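Local coordinates for protein L544 (Acanthamoeba polyphaga mimivirus, PDB 4AMQ) that probably acts as a nucleotidyl transferase, carrying manganese on an aspartate cluster of its transferase domain, to which a helical domain is joined, at residues Leu280-Ser285 / Ile304-Lys309; Ser285-Tyr290 / Leu344-Tyr349. One frame throughout, in Å; residues are numbered along the deposited sequence.

Contact 1 (Leu280-Ser285 / Ile304-Lys309); sequences LVRIDS and IISIIK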
loop_
_atom_site.group_PDB
_atom_site.type_symbol
_atom_site.label_atom_id
_atom_site.label_comp_id
_atom_site.label_asym_id
_atom_site.label_seq_id
_atom_site.Cartn_x
_atom_site.Cartn_y
_atom_site.Cartn_z
ATOM N N LEU A 280 1.654 10.601 2.976
ATOM C CA LEU A 280 1.712 9.995 1.648
ATOM C C LEU A 280 0.892 8.710 1.614
ATOM O O LEU A 280 0.119 8.480 0.681
ATOM C CB LEU A 280 3.159 9.704 1.235
ATOM C CG LEU A 280 4.064 10.921 1.032
ATOM C CD1 LEU A 280 5.478 10.484 0.693
ATOM C CD2 LEU A 280 3.500 11.831 -0.053
ATOM N N VAL A 281 1.070 7.877 2.635
ATOM C CA VAL A 281 0.311 6.635 2.759
ATOM C C VAL A 281 -1.188 6.904 2.911
ATOM O O VAL A 281 -2.020 6.166 2.382
ATOM C CB VAL A 281 0.792 5.803 3.963
ATOM C CG1 VAL A 281 -0.124 4.617 4.183
ATOM C CG2 VAL A 281 2.239 5.345 3.756
ATOM N N ARG A 282 -1.523 7.963 3.642
ATOM C CA ARG A 282 -2.916 8.307 3.895
ATOM C C ARG A 282 -3.595 8.793 2.614
ATOM O O ARG A 282 -4.772 8.530 2.393
ATOM C CB ARG A 282 -3.014 9.345 5.016
ATOM C CG ARG A 282 -2.664 8.786 6.399
ATOM C CD ARG A 282 -2.290 9.877 7.398
ATOM N NE ARG A 282 -3.305 10.924 7.497
ATOM C CZ ARG A 282 -3.230 11.961 8.326
ATOM N NH1 ARG A 282 -2.188 12.092 9.138
ATOM N NH2 ARG A 282 -4.197 12.869 8.343
ATOM N N ILE A 283 -2.841 9.486 1.766
ATOM C CA ILE A 283 -3.333 9.882 0.448
ATOM C C ILE A 283 -3.477 8.662 -0.470
ATOM O O ILE A 283 -4.420 8.580 -1.252
ATOM C CB ILE A 283 -2.412 10.929 -0.205
ATOM C CG1 ILE A 283 -2.507 12.262 0.543
ATOM C CG2 ILE A 283 -2.773 11.124 -1.667
ATOM C CD1 ILE A 283 -1.457 13.269 0.136
ATOM N N ASP A 284 -2.548 7.712 -0.370
ATOM C CA ASP A 284 -2.683 6.446 -1.094
ATOM C C ASP A 284 -3.943 5.676 -0.671
ATOM O O ASP A 284 -4.583 5.023 -1.490
ATOM C CB ASP A 284 -1.451 5.567 -0.888
ATOM C CG ASP A 284 -0.275 5.996 -1.735
ATOM O OD1 ASP A 284 -0.491 6.552 -2.834
ATOM O OD2 ASP A 284 0.872 5.757 -1.302
ATOM N N SER A 285 -4.293 5.757 0.609
ATOM C CA SER A 285 -5.512 5.124 1.112
ATOM C C SER A 285 -6.771 5.699 0.453
ATOM O O SER A 285 -7.667 4.957 0.054
ATOM C CB SER A 285 -5.596 5.260 2.632
ATOM O OG SER A 285 -4.542 4.548 3.252
ATOM N N ILE A 304 -9.935 13.861 4.302
ATOM C CA ILE A 304 -9.562 15.222 3.912
ATOM C C ILE A 304 -9.400 16.137 5.124
ATOM O O ILE A 304 -8.469 16.935 5.195
ATOM C CB ILE A 304 -10.598 15.836 2.954
ATOM C CG1 ILE A 304 -10.557 15.132 1.596
ATOM C CG2 ILE A 304 -10.351 17.330 2.782
ATOM C CD1 ILE A 304 -9.267 15.342 0.837
ATOM N N ILE A 305 -10.313 16.019 6.078
ATOM C CA ILE A 305 -10.229 16.809 7.302
ATOM C C ILE A 305 -8.958 16.511 8.095
ATOM O O ILE A 305 -8.293 17.431 8.580
ATOM C CB ILE A 305 -11.458 16.589 8.195
ATOM C CG1 ILE A 305 -12.652 17.369 7.633
ATOM C CG2 ILE A 305 -11.159 17.014 9.625
ATOM C CD1 ILE A 305 -13.933 17.204 8.430
ATOM N N SER A 306 -8.617 15.230 8.226
ATOM C CA SER A 306 -7.421 14.847 8.967
ATOM C C SER A 306 -6.161 15.358 8.282
ATOM O O SER A 306 -5.187 15.706 8.944
ATOM C CB SER A 306 -7.341 13.326 9.141
ATOM O OG SER A 306 -6.995 12.689 7.922
ATOM N N ILE A 307 -6.186 15.398 6.953
ATOM C CA ILE A 307 -5.019 15.813 6.178
ATOM C C ILE A 307 -4.794 17.319 6.268
ATOM O O ILE A 307 -3.660 17.780 6.391
ATOM C CB ILE A 307 -5.144 15.391 4.698
ATOM C CG1 ILE A 307 -4.985 13.874 4.564
ATOM C CG2 ILE A 307 -4.114 16.113 3.841
ATOM C CD1 ILE A 307 -4.986 13.377 3.132
ATOM N N ILE A 308 -5.884 18.078 6.211
ATOM C CA ILE A 308 -5.830 19.532 6.331
ATOM C C ILE A 308 -5.205 19.953 7.655
ATOM O O ILE A 308 -4.365 20.851 7.694
ATOM C CB ILE A 308 -7.237 20.163 6.218
ATOM C CG1 ILE A 308 -7.821 19.926 4.826
ATOM C CG2 ILE A 308 -7.178 21.652 6.505
ATOM C CD1 ILE A 308 -6.965 20.468 3.708
ATOM N N LYS A 309 -5.615 19.295 8.735
ATOM C CA LYS A 309 -5.064 19.575 10.057
ATOM C C LYS A 309 -3.569 19.261 10.148
ATOM O O LYS A 309 -2.787 20.072 10.640
ATOM C CB LYS A 309 -5.818 18.791 11.135
ATOM C CG LYS A 309 -5.162 18.856 12.510
ATOM C CD LYS A 309 -5.960 18.091 13.556
ATOM C CE LYS A 309 -5.371 18.273 14.956
ATOM N NZ LYS A 309 -4.033 17.630 15.118
HETATM O O HOH W 1 -5.891 10.402 6.558
#
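Arg282 and Ser306 make the polar part of this contact between two nearly antiparallel helix segments, whose axes run 11.0 Å apart at 160°. NH2 of Arg282 reaches OG of Ser306 at 2.8 Å, but the N-H points well off the acceptor (137°), which makes the bond weak despite its length. A water closes a second route: it accepts from NE of Arg282 at 2.8 Å and donates to OG of Ser306 at 2.9 Å, so the hydroxyl meets the guanidinium edge both directly and through solvent. The arginine chain is extended at chi2 and then kinks at chi3 (53°), which turns its end toward the facing helix. NH1 forms a salt bridge with Asp310 of the facing helix and a hydrogen bond with Gln278 of its own helix, which together limit the rotation of the group, while OG of Ser306 is also bonded to the carbonyl of Ile303, within its own helix.

The apolar part is small. CG1 of Ile283 meets CD1 of Ile307 at 3.8 Å, the two side chains crossing at about a right angle.

Tyr208, from a loop, touches both Arg282 and Ser306. Ile307 also packs on Leu279 of helix 274-292. Behind Ile283 stands Tyr349, so helix 334-368 borders the pairing of helices 274-292 and 297-311 as a third helix.

Contact 2 (Ser285-Tyr290 / Leu344-Tyr349); sequences SYRTIY and LLTQLY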
loop_
_atom_site.group_PDB
_atom_site.type_symbol
_atom_site.label_atom_id
_atom_site.label_comp_id
_atom_site.label_asym_id
_atom_site.label_seq_id
_atom_site.Cartn_x
_atom_site.Cartn_y
_atom_site.Cartn_z
ATOM N N SER A 285 -4.293 5.757 0.609
ATOM C CA SER A 285 -5.512 5.124 1.112
ATOM C C SER A 285 -6.771 5.699 0.453
ATOM O O SER A 285 -7.667 4.957 0.054
ATOM C CB SER A 285 -5.596 5.260 2.632
ATOM O OG SER A 285 -4.542 4.548 3.252
ATOM N N TYR A 286 -6.829 7.024 0.342
ATOM C CA TYR A 286 -7.918 7.690 -0.365
ATOM C C TYR A 286 -8.010 7.138 -1.786
ATOM O O TYR A 286 -9.057 6.641 -2.205
ATOM C CB TYR A 286 -7.664 9.202 -0.388
ATOM C CG TYR A 286 -8.820 10.054 -0.876
ATOM C CD1 TYR A 286 -9.161 10.099 -2.224
ATOM C CD2 TYR A 286 -9.559 10.826 0.012
ATOM C CE1 TYR A 286 -10.210 10.887 -2.670
ATOM C CE2 TYR A 286 -10.611 11.615 -0.426
ATOM C CZ TYR A 286 -10.928 11.643 -1.766
ATOM O OH TYR A 286 -11.970 12.424 -2.198
ATOM N N ARG A 287 -6.899 7.213 -2.515
ATOM C CA ARG A 287 -6.826 6.735 -3.897
ATOM C C ARG A 287 -7.263 5.287 -4.057
ATOM O O ARG A 287 -8.085 4.967 -4.916
ATOM C CB ARG A 287 -5.400 6.864 -4.427
ATOM C CG ARG A 287 -4.935 8.280 -4.649
ATOM C CD ARG A 287 -3.427 8.300 -4.774
ATOM N NE ARG A 287 -2.942 9.515 -5.413
ATOM C CZ ARG A 287 -1.673 9.713 -5.746
ATOM N NH1 ARG A 287 -0.772 8.777 -5.493
ATOM N NH2 ARG A 287 -1.307 10.844 -6.330
ATOM N N THR A 288 -6.691 4.414 -3.238
ATOM C CA THR A 288 -6.977 2.985 -3.322
ATOM C C THR A 288 -8.450 2.689 -3.065
ATOM O O THR A 288 -9.085 1.959 -3.824
ATOM C CB THR A 288 -6.113 2.177 -2.334
ATOM O OG1 THR A 288 -4.733 2.298 -2.696
ATOM C CG2 THR A 288 -6.511 0.709 -2.356
ATOM N N ILE A 289 -8.995 3.258 -1.994
ATOM C CA ILE A 289 -10.399 3.040 -1.666
ATOM C C ILE A 289 -11.296 3.616 -2.760
ATOM O O ILE A 289 -12.252 2.975 -3.191
ATOM C CB ILE A 289 -10.777 3.650 -0.304
ATOM C CG1 ILE A 289 -9.913 3.051 0.807
ATOM C CG2 ILE A 289 -12.251 3.415 -0.008
ATOM C CD1 ILE A 289 -10.112 3.712 2.159
ATOM N N TYR A 290 -10.969 4.823 -3.212
ATOM C CA TYR A 290 -11.720 5.477 -4.281
ATOM C C TYR A 290 -11.721 4.660 -5.575
ATOM O O TYR A 290 -12.775 4.405 -6.158
ATOM C CB TYR A 290 -11.160 6.875 -4.550
ATOM C CG TYR A 290 -11.742 7.534 -5.779
ATOM C CD1 TYR A 290 -13.026 8.065 -5.764
ATOM C CD2 TYR A 290 -11.010 7.624 -6.955
ATOM C CE1 TYR A 290 -13.563 8.663 -6.883
ATOM C CE2 TYR A 290 -11.540 8.223 -8.081
ATOM C CZ TYR A 290 -12.816 8.743 -8.038
ATOM O OH TYR A 290 -13.346 9.340 -9.156
ATOM N N LEU A 344 -6.931 17.035 -6.390
ATOM C CA LEU A 344 -6.089 17.928 -5.601
ATOM C C LEU A 344 -5.119 17.184 -4.679
ATOM O O LEU A 344 -4.027 17.673 -4.398
ATOM C CB LEU A 344 -6.947 18.915 -4.806
ATOM C CG LEU A 344 -7.655 19.946 -5.689
ATOM C CD1 LEU A 344 -8.785 20.635 -4.943
ATOM C CD2 LEU A 344 -6.657 20.964 -6.233
ATOM N N LEU A 345 -5.515 16.005 -4.211
ATOM C CA LEU A 345 -4.630 15.202 -3.370
ATOM C C LEU A 345 -3.424 14.718 -4.167
ATOM O O LEU A 345 -2.381 14.407 -3.599
ATOM C CB LEU A 345 -5.373 14.013 -2.750
ATOM C CG LEU A 345 -6.337 14.330 -1.604
ATOM C CD1 LEU A 345 -6.980 13.053 -1.075
ATOM C CD2 LEU A 345 -5.627 15.077 -0.483
ATOM N N THR A 346 -3.573 14.663 -5.486
ATOM C CA THR A 346 -2.472 14.261 -6.354
ATOM C C THR A 346 -1.383 15.333 -6.393
ATOM O O THR A 346 -0.193 15.022 -6.326
ATOM C CB THR A 346 -2.959 13.949 -7.778
ATOM O OG1 THR A 346 -3.781 12.775 -7.749
ATOM C CG2 THR A 346 -1.774 13.709 -8.707
ATOM N N GLN A 347 -1.792 16.593 -6.499
ATOM C CA GLN A 347 -0.849 17.702 -6.432
ATOM C C GLN A 347 -0.167 17.724 -5.072
ATOM O O GLN A 347 1.048 17.894 -4.979
ATOM C CB GLN A 347 -1.559 19.035 -6.669
ATOM C CG GLN A 347 -2.170 19.178 -8.050
ATOM C CD GLN A 347 -3.085 20.385 -8.157
ATOM O OE1 GLN A 347 -2.729 21.489 -7.741
ATOM N NE2 GLN A 347 -4.275 20.176 -8.710
ATOM N N LEU A 348 -0.963 17.557 -4.019
ATOM C CA LEU A 348 -0.448 17.550 -2.657
ATOM C C LEU A 348 0.564 16.426 -2.474
ATOM O O LEU A 348 1.599 16.606 -1.840
ATOM C CB LEU A 348 -1.593 17.395 -1.655
ATOM C CG LEU A 348 -1.216 17.508 -0.177
ATOM C CD1 LEU A 348 -0.526 18.836 0.101
ATOM C CD2 LEU A 348 -2.446 17.342 0.708
ATOM N N TYR A 349 0.254 15.265 -3.041
ATOM C CA TYR A 349 1.133 14.110 -2.964
ATOM C C TYR A 349 2.496 14.467 -3.552
ATOM O O TYR A 349 3.535 14.221 -2.943
ATOM C CB TYR A 349 0.511 12.942 -3.731
ATOM C CG TYR A 349 1.180 11.607 -3.504
ATOM C CD1 TYR A 349 0.780 10.775 -2.464
ATOM C CD2 TYR A 349 2.196 11.165 -4.342
ATOM C CE1 TYR A 349 1.377 9.550 -2.258
ATOM C CE2 TYR A 349 2.802 9.938 -4.142
ATOM C CZ TYR A 349 2.388 9.135 -3.099
ATOM O OH TYR A 349 2.987 7.913 -2.894
#
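Within the helical domain, helices 274-292 and 334-368 pack against each other here, their short segments running roughly antiparallel at 145° with axes 11.3 Å apart. A cation-pi interaction and a CH-pi contact carry the packing. Arg287 stretches out from CG to NE and lays its guanidinium over one face of the Tyr349 ring, with CZ 4.3 Å from the ring centroid. NH1 of Arg287 sits over the middle of that ring, 3.7 Å above its plane, and the two flat groups are inclined by 34°, so they are not stacked in parallel. At the edge of the guanidinium, NH2 of Arg287 gives OG1 of Thr346 a long, weak hydrogen bond of 3.4 Å, though a fairly straight one at 158°.

On the more buried side, CD1 of Leu345 rests on one face of the Tyr286 ring, 3.6 Å from its centroid and displaced toward CG. CG of Tyr286, anti to the backbone N, brings the ring there, and its hydroxyl is hydrogen-bonded to the carbonyl of Ile338, which anchors the far end of the side chain.

Asp284, one turn before Arg287, forms a long, weak ion pair with its NH1. Helix 297-311 borders the buried side through Ala300 and Ile303 against Tyr286 and Ile304 against Leu345, while Leu344 packs on helix 319-331.

In the fold
Both contacts use helix 274-292, whose consecutive segments meet at Ser285: contact 1 pairs the earlier one with helix 297-311, contact 2 the later one with helix 334-368. Their centres are only about 8 Å apart, and along the chain the segments alternate, the partner of contact 1 coming before that of contact 2. The two also touch directly, CG2 of Ile283 lying 3.7 Å from CD1 of Tyr349 and CG2 of Ile307 3.8 Å from CD2 of Leu348. Three helices of the helical domain are thus packed together, with the side chain of Arg282 about 12 Å and that of Tyr349 about 13 Å from a bound manganese ion.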